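Local coordinates for cellulase (Clostridium cellulovorans, PDB 6UI3), which probably cleaves internal beta-1,4-glucosidic bonds of cellulose and, with broad specificity, related plant polysaccharides, through this glycosyl hydrolase family 5 domain of a longer protein, at residues P66-E71 against H107-Q112; I129-I134 against L145-I150; Q152-E157 against T196-S201. One frame throughout, in Å; residues are numbered along the deposited sequence. Where two conformers were deposited one is given.

Contact 1. Residues P66-E71 against H107-Q112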
# COMPACT_ATOMS: atom_id res chain seq x y z
N PRO A 66 0.03 -3.24 6.13
CA PRO A 66 0.76 -2.20 6.87
C PRO A 66 1.40 -2.76 8.13
O PRO A 66 0.73 -3.42 8.92
CB PRO A 66 -0.35 -1.20 7.22
CG PRO A 66 -1.36 -1.34 6.11
CD PRO A 66 -1.36 -2.82 5.82
N VAL A 67 2.69 -2.46 8.33
CA VAL A 67 3.39 -2.92 9.54
C VAL A 67 4.23 -1.79 10.13
O VAL A 67 5.12 -1.26 9.46
CB VAL A 67 4.29 -4.14 9.30
CG1 VAL A 67 4.94 -4.58 10.62
CG2 VAL A 67 3.52 -5.28 8.66
N ARG A 68 3.95 -1.43 11.38
CA ARG A 68 4.82 -0.59 12.20
C ARG A 68 5.78 -1.51 12.94
O ARG A 68 5.34 -2.48 13.56
CB ARG A 68 3.97 0.19 13.21
CG ARG A 68 4.77 1.11 14.12
CD ARG A 68 3.92 1.73 15.23
NE ARG A 68 2.70 2.38 14.75
CZ ARG A 68 2.39 3.67 14.89
NH1 ARG A 68 3.23 4.53 15.45
NH2 ARG A 68 1.22 4.09 14.45
N TRP A 69 7.08 -1.23 12.87
CA TRP A 69 8.09 -2.12 13.44
C TRP A 69 8.74 -1.62 14.72
O TRP A 69 9.27 -2.43 15.49
CB TRP A 69 9.20 -2.39 12.42
CG TRP A 69 8.72 -3.02 11.15
CD1 TRP A 69 8.29 -2.38 10.02
CD2 TRP A 69 8.61 -4.43 10.87
NE1 TRP A 69 7.93 -3.30 9.06
CE2 TRP A 69 8.11 -4.56 9.56
CE3 TRP A 69 8.86 -5.59 11.61
CZ2 TRP A 69 7.89 -5.80 8.96
CZ3 TRP A 69 8.63 -6.82 11.03
CH2 TRP A 69 8.16 -6.92 9.72
N ASP A 70 8.72 -0.31 14.96
CA ASP A 70 9.58 0.29 15.98
C ASP A 70 9.00 0.28 17.39
O ASP A 70 9.62 0.86 18.29
CB ASP A 70 10.09 1.67 15.55
CG ASP A 70 9.01 2.71 15.35
OD1 ASP A 70 7.82 2.37 15.36
OD2 ASP A 70 9.39 3.89 15.16
N GLU A 71 7.90 -0.43 17.63
CA GLU A 71 7.51 -0.79 18.99
C GLU A 71 7.97 -2.19 19.34
O GLU A 71 7.71 -2.65 20.46
CB GLU A 71 6.00 -0.65 19.19
CG GLU A 71 5.49 0.77 18.90
CD GLU A 71 4.00 0.98 19.12
OE1 GLU A 71 3.19 0.09 18.86
OE2 GLU A 71 3.63 2.08 19.56
N HIS A 107 5.49 1.16 8.01
CA HIS A 107 4.27 1.99 8.04
C HIS A 107 4.15 2.62 9.41
O HIS A 107 3.98 1.93 10.42
CB HIS A 107 3.07 1.08 7.74
CG HIS A 107 1.83 1.76 7.25
ND1 HIS A 107 1.26 1.44 6.03
CD2 HIS A 107 1.03 2.67 7.83
CE1 HIS A 107 0.15 2.15 5.90
NE2 HIS A 107 -0.01 2.90 6.97
N HIS A 108 4.28 3.94 9.47
CA HIS A 108 4.19 4.72 10.70
C HIS A 108 5.35 4.51 11.67
O HIS A 108 5.23 4.93 12.83
CB HIS A 108 2.88 4.54 11.48
CG HIS A 108 1.63 4.85 10.71
ND1 HIS A 108 1.57 5.81 9.72
CD2 HIS A 108 0.38 4.34 10.82
CE1 HIS A 108 0.33 5.85 9.24
NE2 HIS A 108 -0.41 4.98 9.90
N ASN A 109 6.45 3.88 11.28
CA ASN A 109 7.66 4.03 12.07
C ASN A 109 7.91 5.53 12.26
O ASN A 109 7.59 6.34 11.38
CB ASN A 109 8.88 3.45 11.37
CG ASN A 109 9.14 2.01 11.73
OD1 ASN A 109 8.23 1.17 11.77
ND2 ASN A 109 10.40 1.69 11.96
N LYS A 110 8.51 5.90 13.39
CA LYS A 110 8.84 7.30 13.63
C LYS A 110 9.59 7.91 12.45
O LYS A 110 9.34 9.06 12.07
CB LYS A 110 9.69 7.40 14.91
CG LYS A 110 10.13 8.81 15.25
CD LYS A 110 8.98 9.64 15.76
CE LYS A 110 9.44 10.68 16.78
NZ LYS A 110 8.32 11.09 17.69
N PHE A 111 10.53 7.17 11.86
CA PHE A 111 11.34 7.77 10.79
C PHE A 111 10.53 8.13 9.55
O PHE A 111 11.01 8.91 8.73
CB PHE A 111 12.59 6.93 10.47
CG PHE A 111 12.40 5.75 9.52
CD1 PHE A 111 12.35 5.95 8.15
CD2 PHE A 111 12.39 4.45 9.98
CE1 PHE A 111 12.24 4.89 7.28
CE2 PHE A 111 12.28 3.37 9.09
CZ PHE A 111 12.22 3.61 7.75
N GLN A 112 9.32 7.59 9.40
CA GLN A 112 8.48 7.96 8.27
C GLN A 112 8.28 9.46 8.16
O GLN A 112 8.05 9.98 7.06
CB GLN A 112 7.11 7.28 8.42
CG GLN A 112 6.15 7.53 7.25
CD GLN A 112 4.80 6.87 7.48
OE1 GLN A 112 4.49 5.85 6.88
NE2 GLN A 112 4.00 7.43 8.37
O HOH W 1 11.39 4.64 13.31
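The imidazole of His107 carries Pro66 CB over one face, a CH-pi contact 3.6 Å from the ring centroid, and its ND1 is hydrogen-bonded to Asn105 ND2. At the ring edge lies CG of His108, whose own ring has His107 CD2 over the centre of one face and Gln112 NE2 in its plane, bonded to His108 ND1 at 3.2 Å. Turned 56° from the His108 ring, the Arg68 guanidinium has His108 CB against one face, while its NE is held by the Glu34 carbonyl. The Trp69 indole is covered on one face by Val67 CG1, meets Asn109 OD1 at its edge, and gives NE1 to Asn105 O. The Asp70 carboxylate and Asn109 amide stack almost parallel, 7° apart, running in opposite directions. Each binds backbone of the other segment. Asn109 OD1 accepts a nearly straight bond from Trp69 N (2.9 Å). Asp70 OD2 takes Lys110 N (2.8 Å) from above the carboxylate plane and is also bound by a water that receives Phe111 N. A weak, bent bond joins His107 N to Val67 O (2.8 Å). Such bonding ties two adjacent loops at the C-terminal end of a (beta/alpha)8 barrel, those following its second and third strands.

Contact 2. Residues I129-I134 against L145-I150; sequences IVWTQI and LIFDTI
Trp131 reaches from helix 120-137 to the end of strand 145-148, which its indole meets along the NE1-CZ2 edge and the CH2-CZ3 tip. CB leaves the helix pointing at the strand, and the first two torsions lay the five-membered ring toward Thr149 and the six-membered ring toward Phe147. Trp131 CD1 passes Thr149 O at 3.9 Å. The next atom, Trp131 NE1, binds that same Thr149 O at 2.9 Å in a nearly straight bond; the oxygen lies close to the indole plane and is met on one of its lone pairs, so a polar N-H inside a buried contact is satisfied, which helps to fix the rotation of the indole. Further along the same edge, Trp131 CZ2 meets Asp148 O at 3.3 Å, again near the ring plane. At the tip the contact becomes wholly apolar: Trp131 CH2 touches Phe147 CB at 3.6 Å. Beside it Trp131 CZ3 sits over one face of the phenyl ring, toward its rim, 3.5 Å from Phe147 CG. The six-membered ring of Trp131 and the ring of Phe147 are inclined by 44°, an oblique pairing. One turn of helix on, Ile134 places CD1 over a face of the indole and brings Ile134 CG2 to 4.3 Å from Phe147 CE1.

Helix 129-134 and strand 145-148 run antiparallel with their axes 11.3 Å apart, as expected of the second half of a right-handed beta-alpha-beta crossover from strand 101-105. Helix 163-182 packs alongside, its Ile176 and Ile180 touching Trp131 and Phe147 respectively, while Tyr172 OH also bonds Thr149 O. On the far side of the strand Asp148 turns away from the helix and forms a salt bridge with Arg64.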
# COMPACT_ATOMS: atom_id res chain seq x y z
N ILE A 129 18.88 -1.26 8.15
CA ILE A 129 18.95 -2.33 9.14
C ILE A 129 17.63 -3.09 9.22
O ILE A 129 17.61 -4.33 9.30
CB ILE A 129 19.39 -1.75 10.50
CG1 ILE A 129 20.84 -1.27 10.40
CG2 ILE A 129 19.21 -2.78 11.61
CD1 ILE A 129 21.27 -0.40 11.55
N VAL A 130 16.51 -2.37 9.16
CA VAL A 130 15.19 -3.00 9.21
C VAL A 130 14.93 -3.82 7.94
O VAL A 130 14.53 -4.99 8.02
CB VAL A 130 14.10 -1.94 9.47
CG1 VAL A 130 12.71 -2.52 9.25
CG2 VAL A 130 14.23 -1.37 10.88
N TRP A 131 15.15 -3.22 6.77
CA TRP A 131 14.92 -3.95 5.53
C TRP A 131 15.85 -5.14 5.37
O TRP A 131 15.44 -6.16 4.79
CB TRP A 131 14.96 -3.04 4.29
CG TRP A 131 13.60 -2.48 4.02
CD1 TRP A 131 13.19 -1.17 4.11
CD2 TRP A 131 12.45 -3.25 3.68
NE1 TRP A 131 11.84 -1.09 3.82
CE2 TRP A 131 11.36 -2.35 3.58
CE3 TRP A 131 12.22 -4.61 3.46
CZ2 TRP A 131 10.06 -2.78 3.27
CZ3 TRP A 131 10.93 -5.04 3.16
CH2 TRP A 131 9.87 -4.12 3.07
N THR A 132 17.09 -5.06 5.86
CA THR A 132 17.96 -6.24 5.80
C THR A 132 17.34 -7.39 6.57
O THR A 132 17.35 -8.53 6.10
CB THR A 132 19.35 -5.89 6.35
OG1 THR A 132 19.97 -4.90 5.51
CG2 THR A 132 20.26 -7.10 6.34
N GLN A 133 16.77 -7.11 7.74
CA GLN A 133 16.11 -8.15 8.52
C GLN A 133 14.86 -8.70 7.84
O GLN A 133 14.65 -9.92 7.81
CB GLN A 133 15.74 -7.62 9.90
CG GLN A 133 16.93 -7.35 10.80
CD GLN A 133 16.50 -6.67 12.07
OE1 GLN A 133 16.08 -7.34 13.01
NE2 GLN A 133 16.57 -5.35 12.10
N ILE A 134 13.98 -7.82 7.36
CA ILE A 134 12.76 -8.29 6.70
C ILE A 134 13.12 -9.12 5.48
O ILE A 134 12.62 -10.23 5.27
CB ILE A 134 11.83 -7.12 6.32
CG1 ILE A 134 11.42 -6.30 7.54
CG2 ILE A 134 10.58 -7.65 5.58
CD1 ILE A 134 10.77 -4.99 7.20
N LEU A 145 5.00 -12.37 -2.78
CA LEU A 145 5.37 -11.43 -1.73
C LEU A 145 6.11 -10.25 -2.35
O LEU A 145 7.13 -10.43 -3.02
CB LEU A 145 6.24 -12.12 -0.68
CG LEU A 145 6.78 -11.21 0.43
CD1 LEU A 145 5.67 -10.61 1.26
CD2 LEU A 145 7.72 -12.01 1.32
N ILE A 146 5.61 -9.05 -2.09
CA ILE A 146 6.13 -7.79 -2.62
C ILE A 146 6.53 -6.92 -1.44
O ILE A 146 5.87 -6.95 -0.40
CB ILE A 146 5.00 -7.10 -3.42
CG1 ILE A 146 4.54 -7.96 -4.60
CG2 ILE A 146 5.43 -5.68 -3.86
CD1 ILE A 146 3.22 -7.51 -5.21
N PHE A 147 7.60 -6.14 -1.58
CA PHE A 147 8.03 -5.20 -0.55
C PHE A 147 7.73 -3.76 -0.98
O PHE A 147 7.85 -3.43 -2.16
CB PHE A 147 9.54 -5.32 -0.32
CG PHE A 147 10.01 -6.66 0.23
CD1 PHE A 147 9.16 -7.49 0.96
CD2 PHE A 147 11.32 -7.06 0.04
CE1 PHE A 147 9.63 -8.70 1.49
CE2 PHE A 147 11.79 -8.26 0.56
CZ PHE A 147 10.94 -9.08 1.28
N ASP A 148 7.36 -2.91 -0.02
CA ASP A 148 6.99 -1.50 -0.22
C ASP A 148 7.86 -0.71 0.77
O ASP A 148 7.73 -0.89 1.98
CB ASP A 148 5.48 -1.40 0.03
CG ASP A 148 4.92 0.02 0.16
OD1 ASP A 148 5.65 1.03 0.01
OD2 ASP A 148 3.67 0.10 0.41
N THR A 149 8.79 0.10 0.26
CA THR A 149 9.96 0.48 1.07
C THR A 149 9.63 1.38 2.26
O THR A 149 10.35 1.38 3.27
CB THR A 149 11.02 1.20 0.21
OG1 THR A 149 10.43 2.41 -0.30
CG2 THR A 149 11.57 0.32 -0.90
N ILE A 150 8.58 2.19 2.15
CA ILE A 150 8.13 3.10 3.22
C ILE A 150 6.73 3.56 2.81
O ILE A 150 6.49 3.80 1.63
CB ILE A 150 9.13 4.26 3.45
CG1 ILE A 150 8.68 5.15 4.62
CG2 ILE A 150 9.35 5.06 2.18
CD1 ILE A 150 8.62 4.47 5.99

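Contact 3. Residues Q152-E157 against T196-S201. Unlike the reference sequence in segment 152-157: Gln152 (reference Glu).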
# COMPACT_ATOMS: atom_id res chain seq x y z
N GLN A 152 4.27 6.41 3.72
CA GLN A 152 3.96 7.80 3.36
C GLN A 152 5.08 8.70 3.85
O GLN A 152 4.92 9.49 4.80
CB GLN A 152 2.58 8.21 3.85
CG GLN A 152 1.50 7.56 2.98
CD GLN A 152 0.07 7.79 3.37
OE1 GLN A 152 -0.85 7.49 2.60
NE2 GLN A 152 -0.15 8.31 4.55
N PRO A 153 6.25 8.60 3.23
CA PRO A 153 7.44 9.32 3.71
C PRO A 153 7.26 10.83 3.60
O PRO A 153 6.83 11.33 2.56
CB PRO A 153 8.56 8.84 2.78
CG PRO A 153 7.83 8.44 1.51
CD PRO A 153 6.53 7.84 1.99
N ARG A 154 7.66 11.54 4.64
CA ARG A 154 7.43 12.98 4.66
C ARG A 154 8.29 13.62 5.74
O ARG A 154 8.93 12.95 6.54
CB ARG A 154 5.94 13.29 4.88
CG ARG A 154 5.41 12.79 6.21
CD ARG A 154 3.93 13.02 6.26
NE ARG A 154 3.24 12.64 7.47
CZ ARG A 154 2.76 11.43 7.71
NH1 ARG A 154 2.96 10.44 6.87
NH2 ARG A 154 2.06 11.22 8.82
N HIS A 155 8.26 14.95 5.76
CA HIS A 155 8.78 15.74 6.86
C HIS A 155 7.60 16.15 7.73
O HIS A 155 6.73 16.91 7.29
CB HIS A 155 9.49 16.98 6.32
CG HIS A 155 9.81 18.01 7.37
ND1 HIS A 155 10.90 17.90 8.21
CD2 HIS A 155 9.19 19.16 7.70
CE1 HIS A 155 10.93 18.94 9.02
NE2 HIS A 155 9.91 19.73 8.73
N GLU A 156 7.56 15.64 8.97
CA GLU A 156 6.55 16.03 9.97
C GLU A 156 5.17 15.84 9.36
O GLU A 156 4.86 14.74 8.90
CB GLU A 156 6.86 17.41 10.54
CG GLU A 156 8.19 17.47 11.24
CD GLU A 156 8.46 18.80 11.91
OE1 GLU A 156 7.68 19.75 11.70
OE2 GLU A 156 9.47 18.90 12.63
N GLU A 157 4.30 16.85 9.39
CA GLU A 157 2.99 16.81 8.75
C GLU A 157 2.91 17.81 7.59
O GLU A 157 1.87 18.43 7.34
CB GLU A 157 1.88 17.04 9.78
CG GLU A 157 1.76 15.92 10.79
CD GLU A 157 1.36 14.60 10.15
OE1 GLU A 157 0.54 14.59 9.21
OE2 GLU A 157 1.87 13.55 10.58
N THR A 196 6.48 7.98 -4.11
CA THR A 196 6.76 9.41 -4.12
C THR A 196 6.62 9.96 -2.68
O THR A 196 6.19 9.26 -1.76
CB THR A 196 5.74 10.11 -5.01
OG1 THR A 196 4.44 9.81 -4.49
CG2 THR A 196 5.84 9.68 -6.47
N TYR A 197 6.95 11.24 -2.50
CA TYR A 197 6.77 11.91 -1.22
C TYR A 197 5.30 11.83 -0.82
O TYR A 197 4.41 12.17 -1.61
CB TYR A 197 7.24 13.36 -1.36
CG TYR A 197 7.19 14.18 -0.09
CD1 TYR A 197 6.06 14.92 0.23
CD2 TYR A 197 8.27 14.26 0.78
CE1 TYR A 197 6.00 15.68 1.39
CE2 TYR A 197 8.21 15.02 1.94
CZ TYR A 197 7.08 15.73 2.24
OH TYR A 197 7.04 16.46 3.41
N CYS A 198 5.02 11.35 0.40
CA CYS A 198 3.68 11.09 0.90
C CYS A 198 2.90 10.09 0.06
O CYS A 198 1.67 10.00 0.19
CB CYS A 198 2.82 12.36 1.05
SG CYS A 198 3.32 13.46 2.39
N ALA A 199 3.58 9.33 -0.81
CA ALA A 199 2.92 8.53 -1.84
C ALA A 199 1.91 9.36 -2.64
O ALA A 199 0.90 8.87 -3.14
CB ALA A 199 2.28 7.25 -1.28
N SER A 200 2.18 10.65 -2.77
CA SER A 200 1.25 11.57 -3.41
C SER A 200 1.31 11.50 -4.93
O SER A 200 2.37 11.33 -5.55
CB SER A 200 1.60 13.00 -2.99
OG SER A 200 0.71 13.94 -3.54
N SER A 201 0.14 11.70 -5.54
CA SER A 201 -0.01 11.88 -6.97
C SER A 201 -0.03 13.34 -7.40
O SER A 201 -0.20 13.62 -8.59
CB SER A 201 -1.28 11.18 -7.47
OG SER A 201 -2.46 11.78 -6.95
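The loops after the fourth and fifth strands of the (beta/alpha)8 barrel meet here, beside the probable active site: Gln152 stands where the reference sequence has Glu, directly after Asn151, just past strand 145-148, the position at which family 5 glycosidases carry their acid/base glutamate. Its chain is extended beyond CG, bringing OE1 to His222 ND1, and Gln152 CG passes Cys198 O at 3.7 Å. Pro153 links the two backbones. Pro153 O accepts Cys198 N at 2.8 Å, in the carbonyl plane, and also hangs over one face of the Tyr197 ring, toward the rim. Pro153 CG also rests against Thr196 O. Tyr197, with CG anti to the backbone N (chi1 -177°), brings its ring back toward 152-157, CE2 close to Arg154 CA, and Tyr197 OH accepts an almost perfectly straight bond from His155 N (3.0 Å, 178°). Asp158 O is a second partner of the same hydroxyl. Arg154 CB lies 3.6 Å from Cys198 SG; the crowded first torsion (chi1 62°) and a chain extended to NE then carry the guanidinium away from 196-201. There Arg154 NH1 bonds Gln152 O at 3.0 Å, and Arg154 NH2 forms a salt bridge to the syn lone pair of Glu157 OE2 at 2.9 Å.

The chemistry thus divides in two. Neutral bonds to backbone groups join the loops, whereas the Arg154 charge is probably balanced largely by Glu157 within its own loop. The carbonyls of Gln152 and Pro153 are both engaged, and the Gln152 amide is held at OE1 by His222.

Along the chain contact 1 closes before contact 2 opens, and contact 2 before contact 3, so the three follow one another around strands two to five of a single eight-stranded parallel barrel. The centres of contacts 1 and 2 are about 12 Å apart, those of 1 and 3 about 14 Å, and those of 2 and 3 about 18 Å. Contact 2 joins barrel wall to surrounding helix; contacts 1 and 3 lie in loops at the C-terminal ends of the strands. Trp69 of contact 1 packs on Ile134 of contact 2, and Gln112 probably bonds the backbone of Gln152 and Arg154, extending the loop network toward the presumed active site.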